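PDB 2DYJ: ribosome-binding factor A from Thermus thermophilus, which assists the late maturation of the 30S ribosomal subunit, associating with free 30S particles and being required for efficient processing of 16S rRNA. Local coordinates for residues 6-9 with 10-13; 62-65 with 66-70; 70-73 with 74-77. One frame throughout, in Å; residues are numbered along the deposited sequence.

Contact 1. Residues 6-9 with 10-13; sequences AHLE and AQLK
L12 N and K13 N each donate to the carbonyl four residues back, L8 O and E9 O, at 2.9 Å, while A10 N to A6 O and Q11 N to H7 O are longer at 3.2 Å, an unbroken run of alpha-helical bonds.

On this turn H7 and Q11 share one flank. H7 carries CG anti to its backbone nitrogen (chi1 177°), which stands the imidazole beside the next turn, where Q11 sends its chain past it. Q11 CG lies over one face of the ring in a CH-pi contact, 4.2 Å from the ring centre and 26° off the normal. Beyond CG the chain is extended, and OE1 arrives 2.6 Å from H7 NE2, with ring and amide planes turned 77° apart. The other branch of the amide, NE2, lies 4.1 Å from L8 CD1, so the carboxamide spans the polar ring and an aliphatic neighbour. An alanine in place of Q11 removes CG's methylene and the amide, and would probably leave the H7 ring without its cover on that face and freer to turn. A second pairing is apolar: L8 CG meets L12 CD1 at 3.9 Å, the two side chains at a slant. Separately, L12 CG lies 3.3 Å from L8 O, against the preceding turn.

Helix 5-21 lays these residues against two different partners. E9 OE2 forms a salt bridge with K5 NZ and accepts a bond from L38 N, tying the start of the helix to strand 32-38, which L8 and K13 also touch; L8 and L12 reach M79 and V77 in the loop between helix 66-74 and strand 84-89.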
ATOM      1  N   ALA A   6      -2.636 -12.167   9.644  1.00 25.79           N
ATOM      2  CA  ALA A   6      -1.599 -11.309  10.196  1.00 29.20           C
ATOM      3  C   ALA A   6      -0.249 -11.510   9.515  1.00 26.28           C
ATOM      4  O   ALA A   6       0.489 -10.548   9.298  1.00 28.17           O
ATOM      5  CB  ALA A   6      -1.473 -11.542  11.700  1.00 31.81           C
ATOM      6  N   HIS A   7       0.090 -12.749   9.172  1.00 22.74           N
ATOM      7  CA  HIS A   7       1.373 -12.989   8.512  1.00 26.92           C
ATOM      8  C   HIS A   7       1.403 -12.493   7.067  1.00 27.40           C
ATOM      9  O   HIS A   7       2.426 -11.985   6.593  1.00 24.01           O
ATOM     10  CB  HIS A   7       1.740 -14.475   8.528  1.00 30.54           C
ATOM     11  CG  HIS A   7       3.015 -14.777   7.804  1.00 39.51           C
ATOM     12  ND1 HIS A   7       4.242 -14.319   8.238  1.00 39.80           N
ATOM     13  CD2 HIS A   7       3.246 -15.423   6.636  1.00 41.19           C
ATOM     14  CE1 HIS A   7       5.172 -14.668   7.368  1.00 42.59           C
ATOM     15  NE2 HIS A   7       4.594 -15.338   6.386  1.00 41.19           N
ATOM     16  N   LEU A   8       0.293 -12.642   6.350  1.00 24.13           N
ATOM     17  CA  LEU A   8       0.275 -12.177   4.970  1.00 21.15           C
ATOM     18  C   LEU A   8       0.317 -10.647   4.966  1.00 14.83           C
ATOM     19  O   LEU A   8       0.961 -10.027   4.108  1.00 19.13           O
ATOM     20  CB  LEU A   8      -0.986 -12.681   4.236  1.00 15.61           C
ATOM     21  CG  LEU A   8      -1.079 -12.190   2.780  1.00 18.70           C
ATOM     22  CD1 LEU A   8       0.054 -12.785   1.959  1.00 20.67           C
ATOM     23  CD2 LEU A   8      -2.427 -12.560   2.179  1.00 13.92           C
ATOM     24  N   GLU A   9      -0.348 -10.031   5.939  1.00 15.14           N
ATOM     25  CA  GLU A   9      -0.372  -8.579   6.001  1.00 15.65           C
ATOM     26  C   GLU A   9       1.016  -8.028   6.261  1.00 21.82           C
ATOM     27  O   GLU A   9       1.377  -7.016   5.696  1.00 18.22           O
ATOM     28  CB  GLU A   9      -1.366  -8.098   7.066  1.00 17.21           C
ATOM     29  CG  GLU A   9      -2.795  -8.461   6.715  1.00 13.30           C
ATOM     30  CD  GLU A   9      -3.795  -8.061   7.776  1.00 21.37           C
ATOM     31  OE1 GLU A   9      -3.419  -8.033   8.962  1.00 17.55           O
ATOM     32  OE2 GLU A   9      -4.967  -7.800   7.426  1.00 17.41           O
ATOM     33  N   ALA A  10       1.802  -8.698   7.108  1.00 21.37           N
ATOM     34  CA  ALA A  10       3.163  -8.243   7.370  1.00 19.92           C
ATOM     35  C   ALA A  10       4.011  -8.318   6.087  1.00 21.20           C
ATOM     36  O   ALA A  10       4.786  -7.402   5.786  1.00 20.17           O
ATOM     37  CB  ALA A  10       3.795  -9.088   8.473  1.00 25.93           C
ATOM     38  N   GLN A  11       3.867  -9.396   5.319  1.00 18.35           N
ATOM     39  CA  GLN A  11       4.626  -9.523   4.082  1.00 23.96           C
ATOM     40  C   GLN A  11       4.221  -8.436   3.078  1.00 21.63           C
ATOM     41  O   GLN A  11       5.072  -7.837   2.419  1.00 21.26           O
ATOM     42  CB  GLN A  11       4.406 -10.899   3.433  1.00 30.48           C
ATOM     43  CG  GLN A  11       4.861 -12.092   4.261  1.00 35.84           C
ATOM     44  CD  GLN A  11       4.726 -13.419   3.510  1.00 46.04           C
ATOM     45  OE1 GLN A  11       5.146 -14.472   3.999  1.00 47.85           O
ATOM     46  NE2 GLN A  11       4.138 -13.368   2.317  1.00 42.71           N
ATOM     47  N   LEU A  12       2.917  -8.210   2.942  1.00 20.26           N
ATOM     48  CA  LEU A  12       2.408  -7.201   2.018  1.00 18.49           C
ATOM     49  C   LEU A  12       2.859  -5.796   2.414  1.00 13.74           C
ATOM     50  O   LEU A  12       3.174  -4.974   1.554  1.00 18.60           O
ATOM     51  CB  LEU A  12       0.866  -7.256   1.953  1.00 16.94           C
ATOM     52  CG  LEU A  12       0.252  -8.470   1.239  1.00 24.79           C
ATOM     53  CD1 LEU A  12      -1.268  -8.548   1.492  1.00 22.23           C
ATOM     54  CD2 LEU A  12       0.523  -8.362  -0.241  1.00 22.70           C
ATOM     55  N   LYS A  13       2.868  -5.517   3.715  1.00 19.22           N
ATOM     56  CA  LYS A  13       3.278  -4.208   4.222  1.00 18.04           C
ATOM     57  C   LYS A  13       4.740  -3.916   3.903  1.00 24.78           C
ATOM     58  O   LYS A  13       5.086  -2.831   3.410  1.00 24.14           O
ATOM     59  CB  LYS A  13       3.077  -4.137   5.732  1.00 15.41           C
ATOM     60  CG  LYS A  13       3.572  -2.838   6.363  1.00 20.58           C
ATOM     61  CD  LYS A  13       3.218  -2.798   7.840  1.00 28.58           C
ATOM     62  CE  LYS A  13       4.385  -2.315   8.688  1.00 38.41           C
ATOM     63  NZ  LYS A  13       4.742  -0.904   8.403  1.00 41.73           N
TER

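Contact 2. Residues 62-65 with 66-70; sequences LSRA and ERRLV
A65 O accepts the backbone hydrogen of L69 N at 2.9 Å, with a C=O...N angle of 169°, the first full-turn bond of helix 66-74. L69 CG lies 3.4 Å from the same oxygen, so the leucine folds back over the carbonyl that holds its own nitrogen.

Two carbonyls back, at S63 O, the geometry differs. E66 N bonds to S63 O at 3.2 Å in an i to i+3 step, with the nitrogen above the carbonyl plane, 74° out of it, rather than on a lone pair. A65 is the residue where the helical torsions break, and it takes the N-cap position of the next helix. Two helices joined through this single break form the helix-kink-helix of the RbfA type of KH fold, found where canonical KH domains carry a GxxG loop.

Water 1 bridges the kink from outside, donating to R64 O and accepting from R68 N. R68 leans back toward it: its CG lies beside the backbone nitrogen and the chain runs extended to NE, so that R64 O is above one face of the guanidinium, offset toward its rim. R68 NH2 then comes within 4.1 Å of R64 NE, the two guanidinium planes 56° apart. Such a gathering of positive charge is consistent with the rRNA binding of the protein.

On the inner side L69 CD1 touches both A65 CB and L62 CD2, each at 4.2 Å, so the leucine spans the break; L23 also packs on A65 and L69, while I20 and F87 meet L62. E66, with its chain bent at CG, turns its carboxylate to strand 84-89, where OE2 forms a salt bridge with R84 NH2 and OE1 accepts from L85 N.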
ATOM      1  N   LEU A  62      -0.574   7.647  -4.868  1.00 14.59           N
ATOM      2  CA  LEU A  62      -0.608   6.198  -4.664  1.00 10.36           C
ATOM      3  C   LEU A  62      -1.757   5.603  -5.454  1.00  9.40           C
ATOM      4  O   LEU A  62      -1.599   4.599  -6.159  1.00 12.04           O
ATOM      5  CB  LEU A  62      -0.780   5.884  -3.178  1.00 12.13           C
ATOM      6  CG  LEU A  62       0.430   6.228  -2.310  1.00 14.78           C
ATOM      7  CD1 LEU A  62       0.012   6.257  -0.817  1.00 14.82           C
ATOM      8  CD2 LEU A  62       1.536   5.187  -2.580  1.00 13.32           C
ATOM      9  N   SER A  63      -2.925   6.228  -5.347  1.00  8.60           N
ATOM     10  CA  SER A  63      -4.104   5.744  -6.070  1.00 11.12           C
ATOM     11  C   SER A  63      -3.811   5.676  -7.576  1.00 14.30           C
ATOM     12  O   SER A  63      -4.207   4.735  -8.266  1.00 14.06           O
ATOM     13  CB  SER A  63      -5.289   6.684  -5.824  1.00 15.13           C
ATOM     14  OG  SER A  63      -5.761   6.540  -4.498  1.00 19.58           O
ATOM     15  N   ARG A  64      -3.114   6.681  -8.086  1.00 14.44           N
ATOM     16  CA  ARG A  64      -2.803   6.696  -9.513  1.00 17.91           C
ATOM     17  C   ARG A  64      -1.840   5.572  -9.857  1.00 18.41           C
ATOM     18  O   ARG A  64      -1.888   5.017 -10.964  1.00 19.34           O
ATOM     19  CB  ARG A  64      -2.194   8.033  -9.920  1.00 21.22           C
ATOM     20  CG  ARG A  64      -1.848   8.099 -11.403  1.00 32.61           C
ATOM     21  CD  ARG A  64      -1.259   9.431 -11.776  1.00 41.13           C
ATOM     22  NE  ARG A  64      -0.804   9.448 -13.163  1.00 49.47           N
ATOM     23  CZ  ARG A  64      -0.222  10.493 -13.743  1.00 52.35           C
ATOM     24  NH1 ARG A  64      -0.027  11.614 -13.053  1.00 46.12           N
ATOM     25  NH2 ARG A  64       0.173  10.415 -15.008  1.00 49.46           N
ATOM     26  N   ALA A  65      -0.980   5.224  -8.897  1.00 14.95           N
ATOM     27  CA  ALA A  65       0.013   4.175  -9.084  1.00 16.42           C
ATOM     28  C   ALA A  65      -0.512   2.799  -8.707  1.00 17.04           C
ATOM     29  O   ALA A  65       0.246   1.837  -8.728  1.00 13.79           O
ATOM     30  CB  ALA A  65       1.261   4.480  -8.228  1.00 17.96           C
ATOM     31  N   GLU A  66      -1.801   2.691  -8.387  1.00 11.34           N
ATOM     32  CA  GLU A  66      -2.345   1.414  -7.912  1.00 14.85           C
ATOM     33  C   GLU A  66      -2.099   0.227  -8.821  1.00 15.15           C
ATOM     34  O   GLU A  66      -1.723  -0.838  -8.353  1.00 10.74           O
ATOM     35  CB  GLU A  66      -3.855   1.532  -7.598  1.00 14.84           C
ATOM     36  CG  GLU A  66      -4.422   0.376  -6.740  1.00 15.13           C
ATOM     37  CD  GLU A  66      -5.025  -0.782  -7.543  1.00 16.03           C
ATOM     38  OE1 GLU A  66      -5.419  -1.789  -6.914  1.00 16.95           O
ATOM     39  OE2 GLU A  66      -5.114  -0.706  -8.785  1.00 15.38           O
ATOM     40  N   ARG A  67      -2.295   0.392 -10.118  1.00 18.61           N
ATOM     41  CA  ARG A  67      -2.082  -0.748 -10.998  1.00 17.33           C
ATOM     42  C   ARG A  67      -0.633  -1.193 -11.068  1.00 16.58           C
ATOM     43  O   ARG A  67      -0.369  -2.398 -11.042  1.00 19.16           O
ATOM     44  CB  ARG A  67      -2.657  -0.467 -12.386  1.00 15.11           C
ATOM     45  CG  ARG A  67      -4.176  -0.407 -12.345  1.00 24.29           C
ATOM     46  CD  ARG A  67      -4.768  -0.578 -13.726  1.00 29.21           C
ATOM     47  NE  ARG A  67      -6.198  -0.840 -13.638  1.00 32.02           N
ATOM     48  CZ  ARG A  67      -6.978  -1.059 -14.687  1.00 39.64           C
ATOM     49  NH1 ARG A  67      -6.457  -1.048 -15.910  1.00 33.34           N
ATOM     50  NH2 ARG A  67      -8.276  -1.281 -14.510  1.00 35.87           N
ATOM     51  N   ARG A  68       0.299  -0.237 -11.124  1.00 17.54           N
ATOM     52  CA  ARG A  68       1.729  -0.554 -11.169  1.00 16.62           C
ATOM     53  C   ARG A  68       2.169  -1.165  -9.842  1.00 17.14           C
ATOM     54  O   ARG A  68       3.037  -2.035  -9.804  1.00 12.48           O
ATOM     55  CB  ARG A  68       2.563   0.713 -11.427  1.00 19.21           C
ATOM     56  CG  ARG A  68       2.112   1.523 -12.633  1.00 33.49           C
ATOM     57  CD  ARG A  68       2.518   2.996 -12.490  1.00 42.05           C
ATOM     58  NE  ARG A  68       1.796   3.844 -13.435  1.00 51.90           N
ATOM     59  CZ  ARG A  68       1.523   5.132 -13.239  1.00 54.40           C
ATOM     60  NH1 ARG A  68       1.913   5.738 -12.119  1.00 45.23           N
ATOM     61  NH2 ARG A  68       0.852   5.813 -14.165  1.00 53.00           N
ATOM     62  N   LEU A  69       1.576  -0.722  -8.739  1.00 12.52           N
ATOM     63  CA  LEU A  69       1.963  -1.270  -7.443  1.00  9.49           C
ATOM     64  C   LEU A  69       1.447  -2.690  -7.274  1.00 12.00           C
ATOM     65  O   LEU A  69       2.150  -3.540  -6.709  1.00 11.85           O
ATOM     66  CB  LEU A  69       1.440  -0.391  -6.294  1.00 10.10           C
ATOM     67  CG  LEU A  69       2.184   0.925  -6.071  1.00 12.05           C
ATOM     68  CD1 LEU A  69       1.448   1.788  -5.027  1.00 10.08           C
ATOM     69  CD2 LEU A  69       3.599   0.624  -5.610  1.00 17.67           C
ATOM     70  N   VAL A  70       0.236  -2.970  -7.766  1.00  6.64           N
ATOM     71  CA  VAL A  70      -0.281  -4.323  -7.632  1.00 11.46           C
ATOM     72  C   VAL A  70       0.558  -5.261  -8.510  1.00 16.06           C
ATOM     73  O   VAL A  70       0.841  -6.400  -8.130  1.00 13.14           O
ATOM     74  CB  VAL A  70      -1.784  -4.392  -7.994  1.00 14.17           C
ATOM     75  CG1 VAL A  70      -2.251  -5.841  -8.070  1.00 14.58           C
ATOM     76  CG2 VAL A  70      -2.599  -3.673  -6.893  1.00  7.64           C
TER
HETATM   77  O   HOH W   1      -0.640   2.631 -12.069  1.00 25.67           O

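Contact 3. Residues 70-73 with 74-77; sequences VAAL and ARRV
L73 O takes two backbone donors from the residues that follow, R76 N at 2.9 Å and V77 N at 2.9 Å. The two approach differently: V77 N comes almost straight onto the carbonyl, at a C=O...N angle of 178°, whereas R76 N lies 57° above its plane. Before this, A74 N to V70 O at 2.8 Å is a regular helical bond, but R75 N divides weakly between A71 O and A72 O. The last turn of helix 66-74 thus changes from four-residue to mixed bonding before V77 turns extended.

Non-bonded contacts come mainly from the arginines. R75 bends at chi3 and lays its guanidinium flat over the backbone, with A71 O 3.6 Å above its centre and A72 N over the same face nearer the rim; NH2 is 3.8 Å from A72 CB. R76 takes the crowded rotamer between nitrogen and carbonyl carbon (chi1 50°), bringing CG to 3.5 Å from A72 O.

Charge pairing lies outside the turn: R76 NH1 forms salt bridges with E18 OE2 and E19 OE2 of helix 5-21. That helix also receives L73, on A15 and L16, and A72, on E19. Turned to the sheet instead, V70 touches R84 and L85 of strand 84-89, while A74 meets L82 in the loop leading to it.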
ATOM      1  N   VAL A  70       0.236  -2.970  -7.766  1.00  6.64           N
ATOM      2  CA  VAL A  70      -0.281  -4.323  -7.632  1.00 11.46           C
ATOM      3  C   VAL A  70       0.558  -5.261  -8.510  1.00 16.06           C
ATOM      4  O   VAL A  70       0.841  -6.400  -8.130  1.00 13.14           O
ATOM      5  CB  VAL A  70      -1.784  -4.392  -7.994  1.00 14.17           C
ATOM      6  CG1 VAL A  70      -2.251  -5.841  -8.070  1.00 14.58           C
ATOM      7  CG2 VAL A  70      -2.599  -3.673  -6.893  1.00  7.64           C
ATOM      8  N   ALA A  71       0.970  -4.755  -9.668  1.00 16.20           N
ATOM      9  CA  ALA A  71       1.808  -5.522 -10.593  1.00 18.93           C
ATOM     10  C   ALA A  71       3.131  -5.874  -9.897  1.00 18.96           C
ATOM     11  O   ALA A  71       3.642  -6.986 -10.049  1.00 22.96           O
ATOM     12  CB  ALA A  71       2.088  -4.694 -11.850  1.00 15.90           C
ATOM     13  N   ALA A  72       3.672  -4.911  -9.143  1.00 18.36           N
ATOM     14  CA  ALA A  72       4.921  -5.066  -8.407  1.00 19.44           C
ATOM     15  C   ALA A  72       4.777  -6.088  -7.300  1.00 22.02           C
ATOM     16  O   ALA A  72       5.692  -6.879  -7.031  1.00 22.70           O
ATOM     17  CB  ALA A  72       5.369  -3.716  -7.823  1.00 20.08           C
ATOM     18  N   LEU A  73       3.631  -6.067  -6.636  1.00 17.87           N
ATOM     19  CA  LEU A  73       3.385  -7.026  -5.580  1.00 19.16           C
ATOM     20  C   LEU A  73       3.233  -8.408  -6.188  1.00 19.07           C
ATOM     21  O   LEU A  73       3.701  -9.381  -5.623  1.00 22.54           O
ATOM     22  CB  LEU A  73       2.104  -6.682  -4.815  1.00 18.53           C
ATOM     23  CG  LEU A  73       2.133  -5.426  -3.941  1.00 21.23           C
ATOM     24  CD1 LEU A  73       0.775  -5.271  -3.227  1.00 19.00           C
ATOM     25  CD2 LEU A  73       3.246  -5.550  -2.917  1.00 18.57           C
ATOM     26  N   ALA A  74       2.582  -8.493  -7.344  1.00 18.38           N
ATOM     27  CA  ALA A  74       2.355  -9.791  -7.959  1.00 17.22           C
ATOM     28  C   ALA A  74       3.667 -10.491  -8.281  1.00 22.27           C
ATOM     29  O   ALA A  74       3.711 -11.720  -8.403  1.00 19.36           O
ATOM     30  CB  ALA A  74       1.515  -9.655  -9.232  1.00 17.99           C
ATOM     31  N   ARG A  75       4.724  -9.705  -8.428  1.00 20.62           N
ATOM     32  CA  ARG A  75       6.038 -10.257  -8.746  1.00 28.91           C
ATOM     33  C   ARG A  75       6.788 -10.791  -7.530  1.00 29.22           C
ATOM     34  O   ARG A  75       7.791 -11.486  -7.681  1.00 30.69           O
ATOM     35  CB  ARG A  75       6.892  -9.198  -9.456  1.00 28.65           C
ATOM     36  CG  ARG A  75       6.448  -8.929 -10.891  1.00 28.26           C
ATOM     37  CD  ARG A  75       7.419  -8.019 -11.626  1.00 26.23           C
ATOM     38  NE  ARG A  75       7.292  -6.622 -11.236  1.00 30.13           N
ATOM     39  CZ  ARG A  75       6.551  -5.712 -11.864  1.00 26.08           C
ATOM     40  NH1 ARG A  75       5.844  -6.030 -12.946  1.00 24.90           N
ATOM     41  NH2 ARG A  75       6.513  -4.471 -11.397  1.00 22.23           N
ATOM     42  N   ARG A  76       6.303 -10.492  -6.328  1.00 23.53           N
ATOM     43  CA  ARG A  76       6.997 -10.951  -5.136  1.00 25.81           C
ATOM     44  C   ARG A  76       6.185 -11.634  -4.056  1.00 26.51           C
ATOM     45  O   ARG A  76       6.753 -12.130  -3.078  1.00 23.14           O
ATOM     46  CB  ARG A  76       7.794  -9.803  -4.514  1.00 29.39           C
ATOM     47  CG  ARG A  76       7.034  -8.518  -4.290  1.00 31.14           C
ATOM     48  CD  ARG A  76       7.986  -7.417  -3.823  1.00 28.94           C
ATOM     49  NE  ARG A  76       8.521  -7.654  -2.479  1.00 30.83           N
ATOM     50  CZ  ARG A  76       9.307  -6.793  -1.833  1.00 30.09           C
ATOM     51  NH1 ARG A  76       9.657  -5.650  -2.408  1.00 22.13           N
ATOM     52  NH2 ARG A  76       9.718  -7.053  -0.601  1.00 24.51           N
ATOM     53  N   VAL A  77       4.865 -11.659  -4.218  1.00 23.70           N
ATOM     54  CA  VAL A  77       4.001 -12.311  -3.245  1.00 26.75           C
ATOM     55  C   VAL A  77       3.250 -13.415  -3.961  1.00 29.62           C
ATOM     56  O   VAL A  77       2.765 -13.228  -5.079  1.00 32.93           O
ATOM     57  CB  VAL A  77       2.982 -11.329  -2.617  1.00 32.27           C
ATOM     58  CG1 VAL A  77       2.111 -12.065  -1.595  1.00 34.53           C
ATOM     59  CG2 VAL A  77       3.712 -10.179  -1.953  1.00 30.32           C
TER

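In the fold
Contacts 2 and 3 share V70 and follow helix 66-74 from its start at the kink to its last turn, their centres about 11 Å apart. Contact 1, on the first turns of helix 5-21, meets the other end of that path: L12 CD2 is 4.0 Å from V77 CG2, and L8 CD1 is 4.2 Å from V77 CG1. By comparison contacts 1 and 2 do not touch; their nearest atoms are about 8 Å apart and their centres about 18 Å, on opposite sides of the chain's centre. Helix 5-21, which carries contact 1, also reaches the other two, through I20 on L62 and E18 on R76.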